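Local structure of Exo-beta-1,3-galactanase (Bifidobacterium bifidum, 5FLW) at residues G47-T52 against H62-D67; Y200-S205 against G225-W230; I264-Q269 against S276-M281. The protein probably hydrolyses beta-1,3-linked galactans from the chain end as a family 43 glycoside hydrolase, releasing galactose units. All coordinates share one frame; numbering follows the deposited sequence.

Contact 1 of 3, residues G47-T52 against H62-D67; sequences GVCCYT and HGIVLD
Residues 47-52 and 62-67 lie on antiparallel strands of a hairpin interrupted by a beta bulge. Strand 60-66 is outermost in its four-stranded sheet, probably one propeller blade. Val48 pairs with Leu66 but Cys49 pairs with Ile64, so Val65 is the extra residue. Val65 N still reaches Val48 O at 2.8 Å, nearly along the C=O axis. At the other end His62 N donates to Cys50 O over 2.8 Å, from above the carbonyl plane. The His62 ring lies beside its backbone N (chi1 -64°), which lets it reach across to Thr52 on the partner strand. His62 NE2 meets Thr52 OG1 at 2.9 Å, a hydrogen bond in which either may donate. Thr52 OG1 takes the crowded position between backbone N and carbonyl carbon (chi1 52°), and the side chains cross at about a right angle. An alanine at His62 removes the partner of Thr52 OG1 and would probably loosen that end. Cys50 CB presses tightly on Val65 CG1 at 3.5 Å. Val48 CB lies 4.0 Å from Leu66 CB, and Met97 packs on Val48, Val65 and Leu66. A side-chain bond thus secures one end and apolar packing the other, where Leu66 N stays buried with no partner.

Contact 2 of 3, residues Y200-S205 against G225-W230; sequences YYWFGS and GPWSEW
Trp202 is the centre of a three-tryptophan cluster, with Trp227 and Trp230 completing it. Both contacts are T-shaped, but Trp202 plays a different part in each. Toward Trp227 it offers its edge. Trp202 CE3 stands over the centre of the Trp227 ring, 3.6 Å from Trp227 CE2, and the planes of the two six-membered rings meet at 79°. Toward Trp230 it offers a face. Trp230 CH2 points down on it, 3.6 Å from Trp202 CD2 and displaced toward the rim, with the planes at 71°. Trp230 CZ3 also lies 3.4 Å from Trp202 O, so the ring touches backbone as well as indole. Tyr200 CB adds a small apolar contact, 3.6 Å from Trp227 CH2.

The torsions set these approaches. Trp202 CG is anti to its backbone N (chi1 180°), and the indole leaves strand 199-205 toward the loop. Trp227 and Trp230 both carry CG beside the backbone N, and their rings reach back to the strand.

Further out, Ile193 and Glu179 flank the Trp202 indole. The loop is fixed by bonds from Trp227 NE1 to Leu223 O, between Trp230 N and Thr182 OG1, and from Ser218 OG to Ser228 O.

The loop leads from strand 216-220 to 231-232, the outermost strand of a four-stranded sheet consistent with one propeller blade. No hydrogen bond joins the two segments. Cohesion therefore rests on dispersion and on ring C-H groups directed at aromatic faces. This apolar packing ties the loop 225-230 across strand 216-220 to strand 199-205.

Contact 3 of 3, residues I264-Q269 against S276-M281; sequences IGDRWQ and SPIVQM
Backbone hydrogen bonds define this antiparallel hairpin pair. Gly265 and Val279 form a hydrogen-bonded pair, with Gly265 N to Val279 O at 2.9 Å and Val279 N to Gly265 O at 2.8 Å. Arg267 N continues the pairing to Pro277 O at 3.0 Å. Past the strand ends a side chain takes over. Ser276 OG, beside its backbone N (chi1 -65°), accepts from Gln269 N over 3.0 Å and also bonds to Leu273 O.

Van der Waals contacts lie on both faces. Ile264 and Gln280 run side by side, with Ile264 CG1 4.1 Å from Gln280 CG. On the other face a methyl packs flat on a cation: Val279 CG2 sits over the Arg267 guanidinium, 3.8 Å from Arg267 NE. The side chains of Gln269 and Pro277 cross at about a right angle, CG of Gln269 meeting CD of Pro277.

A water has Asp266 OD1, 2.7 Å from its oxygen, and Pro277 O within its reach as acceptors. Asp266 OD1 also takes a bond from Gly22 N, while OD2 lies close to Asp246 OD1, which might raise the pKa of one acid. The extended Arg267 ends among the carbonyls of Asp242, Tyr241 and Thr301, tying the hairpin to helix 239-242 and the C-terminal tail.

Strand 261-266 has strand 244-250 on its other side, in a four-stranded sheet consistent with a propeller blade. The other edge of 278-280 bonds to Phe8 and Gly6, so both chain ends meet this blade.

In the fold
The three contacts lie in three different four-stranded antiparallel sheets of a five-sheet chain, consistent with the five-bladed beta-propeller of family 43. Contacts 1 and 3 each join neighbouring strands of a hairpin, whereas contact 2 packs a loop on a strand. Contacts 1 and 2 are on opposite sides of the chain's centre, with their own centres 31 Å apart. Contact 3 is nearer to both, its nearest atoms about 10 Å from contact 1 and about 8 Å from contact 2. Gln244 links two blades, bonding both Ser205 of contact 2 and Trp268 of contact 3. In family 43 propellers the active site lies in the central cavity at the propeller axis; no catalytic residue is assigned here to any contact.

Contact 1 of 3, residues G47-T52 against H62-D67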
loop_
_atom_site.group_PDB
_atom_site.type_symbol
_atom_site.label_atom_id
_atom_site.label_comp_id
_atom_site.label_asym_id
_atom_site.label_seq_id
_atom_site.Cartn_x
_atom_site.Cartn_y
_atom_site.Cartn_z
ATOM N N GLY A 47 -5.856 -5.136 14.528
ATOM C CA GLY A 47 -6.368 -3.804 14.264
ATOM C C GLY A 47 -5.527 -3.044 13.245
ATOM O O GLY A 47 -4.411 -3.444 12.867
ATOM N N VAL A 48 -6.108 -1.928 12.797
ATOM C CA VAL A 48 -5.460 -0.983 11.901
ATOM C C VAL A 48 -5.144 0.272 12.710
ATOM O O VAL A 48 -6.043 0.874 13.318
ATOM C CB VAL A 48 -6.338 -0.653 10.685
ATOM C CG1 VAL A 48 -5.661 0.425 9.822
ATOM C CG2 VAL A 48 -6.585 -1.929 9.859
ATOM N N CYS A 49 -3.865 0.653 12.704
ATOM C CA CYS A 49 -3.370 1.846 13.386
ATOM C C CYS A 49 -3.353 3.035 12.433
ATOM O O CYS A 49 -2.907 2.913 11.288
ATOM C CB CYS A 49 -1.936 1.593 13.862
ATOM S SG CYS A 49 -1.848 0.347 15.165
ATOM N N CYS A 50 -3.754 4.204 12.944
ATOM C CA CYS A 50 -3.734 5.444 12.177
ATOM C C CYS A 50 -2.715 6.412 12.772
ATOM O O CYS A 50 -2.681 6.601 13.997
ATOM C CB CYS A 50 -5.122 6.101 12.159
ATOM S SG CYS A 50 -5.209 7.671 11.298
ATOM N N TYR A 51 -1.887 7.024 11.903
ATOM C CA TYR A 51 -0.960 8.084 12.296
ATOM C C TYR A 51 -1.073 9.253 11.324
ATOM O O TYR A 51 -1.390 9.063 10.145
ATOM C CB TYR A 51 0.507 7.616 12.271
ATOM C CG TYR A 51 0.740 6.379 13.099
ATOM C CD1 TYR A 51 0.563 5.105 12.541
ATOM C CD2 TYR A 51 1.091 6.469 14.455
ATOM C CE1 TYR A 51 0.721 3.954 13.302
ATOM C CE2 TYR A 51 1.240 5.321 15.227
ATOM C CZ TYR A 51 1.071 4.076 14.631
ATOM O OH TYR A 51 1.243 2.952 15.405
ATOM N N THR A 52 -0.807 10.463 11.813
ATOM C CA THR A 52 -0.744 11.631 10.942
ATOM C C THR A 52 0.637 12.280 10.986
ATOM O O THR A 52 1.381 12.166 11.972
ATOM C CB THR A 52 -1.809 12.679 11.282
ATOM O OG1 THR A 52 -1.733 12.982 12.680
ATOM C CG2 THR A 52 -3.211 12.157 10.939
ATOM N N HIS A 62 -3.322 8.221 16.158
ATOM C CA HIS A 62 -4.762 8.326 16.366
ATOM C C HIS A 62 -5.380 7.000 16.826
ATOM O O HIS A 62 -6.603 6.813 16.729
ATOM C CB HIS A 62 -5.445 8.893 15.119
ATOM C CG HIS A 62 -5.025 10.293 14.824
ATOM N ND1 HIS A 62 -5.641 11.389 15.397
ATOM C CD2 HIS A 62 -3.951 10.772 14.144
ATOM C CE1 HIS A 62 -5.020 12.490 15.003
ATOM N NE2 HIS A 62 -3.984 12.140 14.250
ATOM N N GLY A 63 -4.537 6.066 17.300
ATOM C CA GLY A 63 -5.014 4.823 17.862
ATOM C C GLY A 63 -5.468 3.828 16.810
ATOM O O GLY A 63 -5.236 3.977 15.607
ATOM N N ILE A 64 -6.123 2.781 17.297
ATOM C CA ILE A 64 -6.678 1.741 16.434
ATOM C C ILE A 64 -8.011 2.251 15.883
ATOM O O ILE A 64 -8.949 2.502 16.650
ATOM C CB ILE A 64 -6.846 0.412 17.203
ATOM C CG1 ILE A 64 -5.458 -0.147 17.616
ATOM C CG2 ILE A 64 -7.610 -0.623 16.375
ATOM C CD1 ILE A 64 -5.477 -1.333 18.532
ATOM N N VAL A 65 -8.089 2.394 14.551
ATOM C CA VAL A 65 -9.267 2.934 13.875
ATOM C C VAL A 65 -10.156 1.849 13.250
ATOM O O VAL A 65 -11.317 2.136 12.927
ATOM C CB VAL A 65 -8.903 4.057 12.860
ATOM C CG1 VAL A 65 -8.156 5.187 13.575
ATOM C CG2 VAL A 65 -8.054 3.542 11.693
ATOM N N LEU A 66 -9.645 0.629 13.072
ATOM C CA LEU A 66 -10.459 -0.539 12.724
ATOM C C LEU A 66 -10.072 -1.626 13.723
ATOM O O LEU A 66 -8.927 -2.100 13.722
ATOM C CB LEU A 66 -10.254 -0.992 11.274
ATOM C CG LEU A 66 -11.004 -2.275 10.878
ATOM C CD1 LEU A 66 -12.497 -2.109 11.046
ATOM C CD2 LEU A 66 -10.645 -2.752 9.455
ATOM N N ASP A 67 -10.994 -1.974 14.605
ATOM C CA ASP A 67 -10.696 -2.898 15.685
ATOM C C ASP A 67 -10.702 -4.338 15.186
ATOM O O ASP A 67 -11.295 -4.676 14.152
ATOM C CB ASP A 67 -11.767 -2.808 16.765
ATOM C CG ASP A 67 -11.644 -1.558 17.610
ATOM O OD1 ASP A 67 -10.501 -1.177 17.942
ATOM O OD2 ASP A 67 -12.695 -0.958 17.945
HETATM O O HOH W 1 -1.911 4.485 15.875
#

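Contact 2 of 3, residues Y200-S205 against G225-W230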
loop_
_atom_site.group_PDB
_atom_site.type_symbol
_atom_site.label_atom_id
_atom_site.label_comp_id
_atom_site.label_asym_id
_atom_site.label_seq_id
_atom_site.Cartn_x
_atom_site.Cartn_y
_atom_site.Cartn_z
ATOM N N TYR A 200 0.821 6.997 -16.006
ATOM C CA TYR A 200 0.682 6.218 -14.772
ATOM C C TYR A 200 1.941 5.388 -14.548
ATOM O O TYR A 200 2.496 4.812 -15.490
ATOM C CB TYR A 200 -0.513 5.268 -14.876
ATOM C CG TYR A 200 -1.845 5.948 -15.133
ATOM C CD1 TYR A 200 -2.583 6.488 -14.082
ATOM C CD2 TYR A 200 -2.366 6.052 -16.436
ATOM C CE1 TYR A 200 -3.799 7.108 -14.311
ATOM C CE2 TYR A 200 -3.584 6.674 -16.676
ATOM C CZ TYR A 200 -4.297 7.207 -15.608
ATOM O OH TYR A 200 -5.517 7.825 -15.826
ATOM N N TYR A 201 2.398 5.341 -13.301
ATOM C CA TYR A 201 3.543 4.527 -12.910
ATOM C C TYR A 201 3.044 3.536 -11.865
ATOM O O TYR A 201 2.469 3.943 -10.857
ATOM C CB TYR A 201 4.680 5.375 -12.317
ATOM C CG TYR A 201 5.315 6.419 -13.256
ATOM C CD1 TYR A 201 4.598 7.535 -13.687
ATOM C CD2 TYR A 201 6.655 6.306 -13.652
ATOM C CE1 TYR A 201 5.181 8.499 -14.528
ATOM C CE2 TYR A 201 7.251 7.252 -14.484
ATOM C CZ TYR A 201 6.510 8.348 -14.924
ATOM O OH TYR A 201 7.102 9.307 -15.741
ATOM N N TRP A 202 3.263 2.245 -12.121
ATOM C CA TRP A 202 2.775 1.142 -11.302
ATOM C C TRP A 202 3.985 0.352 -10.815
ATOM O O TRP A 202 4.728 -0.216 -11.627
ATOM C CB TRP A 202 1.873 0.268 -12.184
ATOM C CG TRP A 202 1.230 -0.954 -11.590
ATOM C CD1 TRP A 202 1.397 -1.478 -10.330
ATOM C CD2 TRP A 202 0.306 -1.832 -12.266
ATOM N NE1 TRP A 202 0.633 -2.622 -10.184
ATOM C CE2 TRP A 202 -0.049 -2.856 -11.354
ATOM C CE3 TRP A 202 -0.265 -1.840 -13.551
ATOM C CZ2 TRP A 202 -0.936 -3.893 -11.701
ATOM C CZ3 TRP A 202 -1.159 -2.860 -13.889
ATOM C CH2 TRP A 202 -1.495 -3.866 -12.958
ATOM N N PHE A 203 4.174 0.304 -9.491
ATOM C CA PHE A 203 5.285 -0.388 -8.851
ATOM C C PHE A 203 4.786 -1.654 -8.160
ATOM O O PHE A 203 3.649 -1.703 -7.679
ATOM C CB PHE A 203 5.949 0.507 -7.792
ATOM C CG PHE A 203 6.434 1.828 -8.328
ATOM C CD1 PHE A 203 5.549 2.878 -8.560
ATOM C CD2 PHE A 203 7.781 2.028 -8.602
ATOM C CE1 PHE A 203 6.017 4.109 -9.070
ATOM C CE2 PHE A 203 8.249 3.260 -9.107
ATOM C CZ PHE A 203 7.363 4.288 -9.330
ATOM N N GLY A 204 5.661 -2.665 -8.076
ATOM C CA GLY A 204 5.350 -3.867 -7.321
ATOM C C GLY A 204 6.596 -4.684 -7.037
ATOM O O GLY A 204 7.697 -4.365 -7.500
ATOM N N SER A 205 6.400 -5.752 -6.265
ATOM C CA SER A 205 7.480 -6.629 -5.830
ATOM C C SER A 205 7.334 -8.031 -6.416
ATOM O O SER A 205 6.218 -8.537 -6.603
ATOM C CB SER A 205 7.537 -6.730 -4.302
ATOM O OG SER A 205 6.260 -7.000 -3.751
ATOM N N GLY A 225 -4.234 0.047 -20.068
ATOM C CA GLY A 225 -3.072 -0.343 -20.840
ATOM C C GLY A 225 -3.081 0.247 -22.249
ATOM O O GLY A 225 -3.973 1.053 -22.594
ATOM N N PRO A 226 -2.116 -0.170 -23.092
ATOM C CA PRO A 226 -1.076 -1.165 -22.784
ATOM C C PRO A 226 -0.077 -0.715 -21.728
ATOM O O PRO A 226 0.364 0.437 -21.699
ATOM C CB PRO A 226 -0.315 -1.330 -24.102
ATOM C CG PRO A 226 -0.708 -0.188 -24.957
ATOM C CD PRO A 226 -2.021 0.338 -24.476
ATOM N N TRP A 227 0.275 -1.659 -20.868
ATOM C CA TRP A 227 1.315 -1.447 -19.880
ATOM C C TRP A 227 2.673 -1.860 -20.445
ATOM O O TRP A 227 2.805 -2.892 -21.106
ATOM C CB TRP A 227 0.977 -2.212 -18.603
ATOM C CG TRP A 227 -0.133 -1.544 -17.857
ATOM C CD1 TRP A 227 -1.476 -1.831 -17.931
ATOM C CD2 TRP A 227 -0.012 -0.439 -16.945
ATOM N NE1 TRP A 227 -2.191 -0.992 -17.103
ATOM C CE2 TRP A 227 -1.320 -0.126 -16.489
ATOM C CE3 TRP A 227 1.070 0.306 -16.451
ATOM C CZ2 TRP A 227 -1.566 0.911 -15.556
ATOM C CZ3 TRP A 227 0.821 1.352 -15.529
ATOM C CH2 TRP A 227 -0.486 1.634 -15.092
ATOM N N SER A 228 3.676 -1.023 -20.188
ATOM C CA SER A 228 5.013 -1.209 -20.730
ATOM C C SER A 228 5.708 -2.399 -20.060
ATOM O O SER A 228 5.235 -2.968 -19.071
ATOM C CB SER A 228 5.849 0.055 -20.519
ATOM O OG SER A 228 6.282 0.159 -19.172
ATOM N N GLU A 229 6.861 -2.768 -20.623
ATOM C CA GLU A 229 7.753 -3.740 -20.001
ATOM C C GLU A 229 8.010 -3.354 -18.537
ATOM O O GLU A 229 8.124 -2.171 -18.210
ATOM C CB GLU A 229 9.072 -3.704 -20.781
ATOM C CG GLU A 229 10.212 -4.429 -20.116
ATOM C CD GLU A 229 11.578 -4.166 -20.772
ATOM O OE1 GLU A 229 11.782 -3.080 -21.370
ATOM O OE2 GLU A 229 12.460 -5.044 -20.682
ATOM N N TRP A 230 8.136 -4.346 -17.670
ATOM C CA TRP A 230 8.422 -4.069 -16.269
ATOM C C TRP A 230 9.936 -3.944 -16.100
ATOM O O TRP A 230 10.681 -4.842 -16.477
ATOM C CB TRP A 230 7.841 -5.160 -15.369
ATOM C CG TRP A 230 6.343 -5.124 -15.335
ATOM C CD1 TRP A 230 5.490 -5.603 -16.286
ATOM C CD2 TRP A 230 5.520 -4.559 -14.310
ATOM N NE1 TRP A 230 4.192 -5.374 -15.916
ATOM C CE2 TRP A 230 4.181 -4.736 -14.704
ATOM C CE3 TRP A 230 5.784 -3.924 -13.095
ATOM C CZ2 TRP A 230 3.111 -4.302 -13.925
ATOM C CZ3 TRP A 230 4.723 -3.495 -12.327
ATOM C CH2 TRP A 230 3.404 -3.685 -12.743
#

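Contact 3 of 3, residues I264-Q269 against S276-M281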
loop_
_atom_site.group_PDB
_atom_site.type_symbol
_atom_site.label_atom_id
_atom_site.label_comp_id
_atom_site.label_asym_id
_atom_site.label_seq_id
_atom_site.Cartn_x
_atom_site.Cartn_y
_atom_site.Cartn_z
ATOM N N ILE A 264 8.213 4.468 0.304
ATOM C CA ILE A 264 8.285 3.722 1.556
ATOM C C ILE A 264 8.227 2.228 1.226
ATOM O O ILE A 264 7.355 1.788 0.463
ATOM C CB ILE A 264 7.188 4.152 2.553
ATOM C CG1 ILE A 264 7.498 5.574 3.066
ATOM C CG2 ILE A 264 7.085 3.144 3.714
ATOM C CD1 ILE A 264 6.408 6.218 3.883
ATOM N N GLY A 265 9.196 1.471 1.766
ATOM C CA GLY A 265 9.188 0.028 1.671
ATOM C C GLY A 265 9.307 -0.581 3.058
ATOM O O GLY A 265 9.796 0.045 3.991
ATOM N N ASP A 266 8.818 -1.816 3.187
ATOM C CA ASP A 266 8.863 -2.558 4.445
ATOM C C ASP A 266 10.079 -3.478 4.487
ATOM O O ASP A 266 10.362 -4.177 3.514
ATOM C CB ASP A 266 7.596 -3.407 4.630
ATOM C CG ASP A 266 6.355 -2.564 4.845
ATOM O OD1 ASP A 266 6.224 -1.972 5.925
ATOM O OD2 ASP A 266 5.519 -2.472 3.928
ATOM N N ARG A 267 10.766 -3.504 5.645
ATOM C CA ARG A 267 11.794 -4.514 5.988
ATOM C C ARG A 267 11.173 -5.498 6.975
ATOM O O ARG A 267 11.334 -5.363 8.190
ATOM C CB ARG A 267 13.012 -3.872 6.643
ATOM C CG ARG A 267 14.004 -3.404 5.681
ATOM C CD ARG A 267 15.418 -3.257 6.243
ATOM N NE ARG A 267 16.208 -2.789 5.128
ATOM C CZ ARG A 267 17.363 -2.154 5.224
ATOM N NH1 ARG A 267 17.906 -1.900 6.418
ATOM N NH2 ARG A 267 17.966 -1.779 4.103
ATOM N N TRP A 268 10.473 -6.499 6.433
ATOM C CA TRP A 268 9.704 -7.421 7.252
ATOM C C TRP A 268 10.623 -8.306 8.082
ATOM O O TRP A 268 11.556 -8.931 7.556
ATOM C CB TRP A 268 8.826 -8.289 6.357
ATOM C CG TRP A 268 7.811 -7.541 5.578
ATOM C CD1 TRP A 268 7.784 -7.343 4.212
ATOM C CD2 TRP A 268 6.632 -6.908 6.102
ATOM N NE1 TRP A 268 6.661 -6.614 3.862
ATOM C CE2 TRP A 268 5.929 -6.350 5.001
ATOM C CE3 TRP A 268 6.080 -6.783 7.388
ATOM C CZ2 TRP A 268 4.700 -5.668 5.165
ATOM C CZ3 TRP A 268 4.876 -6.109 7.539
ATOM C CH2 TRP A 268 4.194 -5.573 6.445
ATOM N N GLN A 269 10.339 -8.384 9.371
ATOM C CA GLN A 269 11.103 -9.210 10.303
ATOM C C GLN A 269 10.203 -10.362 10.746
ATOM O O GLN A 269 9.353 -10.203 11.623
ATOM C CB GLN A 269 11.588 -8.358 11.474
ATOM C CG GLN A 269 12.585 -7.278 11.033
ATOM C CD GLN A 269 13.948 -7.854 10.676
ATOM O OE1 GLN A 269 14.187 -8.280 9.548
ATOM N NE2 GLN A 269 14.847 -7.877 11.649
ATOM N N SER A 276 9.384 -4.473 12.540
ATOM C CA SER A 276 9.882 -4.403 11.170
ATOM C C SER A 276 10.178 -2.956 10.812
ATOM O O SER A 276 9.255 -2.119 10.861
ATOM C CB SER A 276 8.800 -4.909 10.206
ATOM O OG SER A 276 8.548 -6.282 10.431
ATOM N N PRO A 277 11.401 -2.627 10.400
ATOM C CA PRO A 277 11.701 -1.246 9.984
ATOM C C PRO A 277 11.026 -0.898 8.656
ATOM O O PRO A 277 10.401 -1.732 7.981
ATOM C CB PRO A 277 13.234 -1.246 9.816
ATOM C CG PRO A 277 13.708 -2.411 10.581
ATOM C CD PRO A 277 12.623 -3.456 10.479
ATOM N N ILE A 278 11.174 0.374 8.276
ATOM C CA ILE A 278 10.811 0.849 6.942
ATOM C C ILE A 278 12.054 1.441 6.275
ATOM O O ILE A 278 13.022 1.846 6.938
ATOM C CB ILE A 278 9.655 1.893 6.935
ATOM C CG1 ILE A 278 10.081 3.183 7.675
ATOM C CG2 ILE A 278 8.366 1.276 7.535
ATOM C CD1 ILE A 278 9.058 4.309 7.610
ATOM N N VAL A 279 12.010 1.478 4.951
ATOM C CA VAL A 279 12.965 2.221 4.144
ATOM C C VAL A 279 12.199 3.401 3.547
ATOM O O VAL A 279 11.248 3.209 2.782
ATOM C CB VAL A 279 13.596 1.335 3.051
ATOM C CG1 VAL A 279 14.435 2.187 2.103
ATOM C CG2 VAL A 279 14.443 0.201 3.680
ATOM N N GLN A 280 12.606 4.620 3.907
ATOM C CA GLN A 280 11.926 5.834 3.483
ATOM C C GLN A 280 12.934 6.686 2.718
ATOM O O GLN A 280 13.994 7.040 3.261
ATOM C CB GLN A 280 11.406 6.588 4.696
ATOM C CG GLN A 280 10.681 7.880 4.381
ATOM C CD GLN A 280 10.055 8.493 5.637
ATOM O OE1 GLN A 280 9.190 7.883 6.281
ATOM N NE2 GLN A 280 10.494 9.698 5.990
ATOM N N MET A 281 12.619 6.991 1.456
ATOM C CA MET A 281 13.595 7.605 0.564
ATOM C C MET A 281 12.865 8.455 -0.457
ATOM O O MET A 281 11.741 8.114 -0.843
ATOM C CB MET A 281 14.398 6.529 -0.191
ATOM C CG MET A 281 15.253 5.593 0.667
ATOM S SD MET A 281 15.925 4.223 -0.307
ATOM C CE MET A 281 17.056 5.108 -1.436
HETATM O O HOH W 2 7.522 -2.489 8.268
#